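Local coordinates for purine nucleoside phosphorylase (Thermus thermophilus, PDB 6TK9) that catalyses the reversible phosphorolysis of purine nucleosides such as inosine and guanosine, releasing the free base and a ribose 1-phosphate, at the interface of chains A and B. Numbering follows the deposited sequence. Chains: chain A/B, Purine nucleoside phosphorylase.

The interface of chains A and B. Residues chain A 191, 243-245; chain B 152, 154.
The backbone carbonyl oxygen of B:Phe152 approaches the CD2–CE2 side of the A:Phe191 ring, with O 3.5 Å from CE2 and tilted away from the ring plane. The benzylic CB of B:Phe152 sits just beyond the CE2–CZ rim, displaced to one side of the ring plane, 3.6 Å from CE2 of A:Phe191. The neighbouring subunit thus presents a carbonyl and the root of a side chain here, rather than a ring stacked on a ring.

On the side of the ring plane away from chain B lies the imidazole of A:His243, whose NE2 stands about 3.5 Å above the plane, toward the rim. A:His243 is turned there by a first torsion of -168°, with CG anti to its backbone N. NE2 covers one face, while chain B meets the ring at its CD2–CE2–CZ rim. An alanine in place of A:Phe191 would probably leave CB of B:Phe152 without its apolar partner and give the A:His243 imidazole more freedom to turn.

B:Val154 reaches the loop segment A:His243 to A:Thr245, just ahead of helix 246-255, and its two methyls divide the work. CG1 is 3.9 Å from CB of A:His243, an apolar contact, while CG2 faces the end of the segment, where the B:Val154 and A:Thr245 side chains cross at about a right angle.

The A–B interface is not an exact two-fold, which is compatible with the three-fold trimer of this family; the deposited assembly holds six copies, and this patch alone does not show the working oligomer. In the family a phenylalanine from the adjacent subunit closes over the nucleoside sugar, a role that B:Phe152 probably fills, and A:Phe191 is likely to border the purine pocket. Contact between subunits would then shape the active site. CG2 of B:Val154 lies 4.0 Å from the carbonyl O of A:Ala244 and 3.9 Å from the hydroxyl OG1 of A:Thr245.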
loop_
_atom_site.group_PDB
_atom_site.type_symbol
_atom_site.label_atom_id
_atom_site.label_comp_id
_atom_site.label_asym_id
_atom_site.label_seq_id
_atom_site.Cartn_x
_atom_site.Cartn_y
_atom_site.Cartn_z
ATOM N N PHE A 191 3.262 8.494 -22.862
ATOM C CA PHE A 191 3.832 7.516 -21.903
ATOM C C PHE A 191 3.405 7.958 -20.490
ATOM O O PHE A 191 2.970 9.091 -20.306
ATOM C CB PHE A 191 5.346 7.350 -22.098
ATOM C CG PHE A 191 5.775 6.514 -23.286
ATOM C CD1 PHE A 191 5.462 5.164 -23.365
ATOM C CD2 PHE A 191 6.516 7.075 -24.329
ATOM C CE1 PHE A 191 5.878 4.399 -24.447
ATOM C CE2 PHE A 191 6.924 6.312 -25.416
ATOM C CZ PHE A 191 6.596 4.977 -25.476
ATOM N N HIS A 243 12.871 7.920 -19.551
ATOM C CA HIS A 243 11.973 6.904 -20.160
ATOM C C HIS A 243 12.445 6.710 -21.605
ATOM O O HIS A 243 12.880 7.706 -22.207
ATOM C CB HIS A 243 10.501 7.375 -20.097
ATOM C CG HIS A 243 9.485 6.325 -20.408
ATOM N ND1 HIS A 243 8.456 6.019 -19.534
ATOM C CD2 HIS A 243 9.332 5.507 -21.472
ATOM C CE1 HIS A 243 7.713 5.061 -20.049
ATOM N NE2 HIS A 243 8.238 4.719 -21.234
ATOM N N ALA A 244 12.372 5.487 -22.133
ATOM C CA ALA A 244 12.617 5.172 -23.560
ATOM C C ALA A 244 11.715 6.038 -24.454
ATOM O O ALA A 244 10.592 6.387 -24.034
ATOM C CB ALA A 244 12.374 3.703 -23.806
ATOM N N THR A 245 12.187 6.359 -25.660
ATOM C CA THR A 245 11.408 7.065 -26.714
ATOM C C THR A 245 10.783 6.004 -27.639
ATOM O O THR A 245 11.012 4.804 -27.367
ATOM C CB THR A 245 12.294 8.127 -27.385
ATOM O OG1 THR A 245 11.488 9.295 -27.532
ATOM C CG2 THR A 245 12.876 7.713 -28.722
ATOM N N PHE B 152 3.988 9.272 -29.461
ATOM C CA PHE B 152 4.171 8.791 -28.068
ATOM C C PHE B 152 5.085 9.731 -27.283
ATOM O O PHE B 152 6.226 9.388 -27.002
ATOM C CB PHE B 152 4.801 7.393 -28.067
ATOM C CG PHE B 152 4.077 6.341 -28.871
ATOM C CD1 PHE B 152 2.779 5.967 -28.553
ATOM C CD2 PHE B 152 4.702 5.703 -29.929
ATOM C CE1 PHE B 152 2.114 4.992 -29.280
ATOM C CE2 PHE B 152 4.043 4.713 -30.650
ATOM C CZ PHE B 152 2.755 4.343 -30.312
ATOM N N VAL B 154 7.094 11.575 -24.343
ATOM C CA VAL B 154 7.705 11.201 -23.032
ATOM C C VAL B 154 7.196 12.187 -21.977
ATOM O O VAL B 154 7.313 13.397 -22.168
ATOM C CB VAL B 154 9.243 11.201 -23.117
ATOM C CG1 VAL B 154 9.872 10.810 -21.791
ATOM C CG2 VAL B 154 9.753 10.303 -24.241
#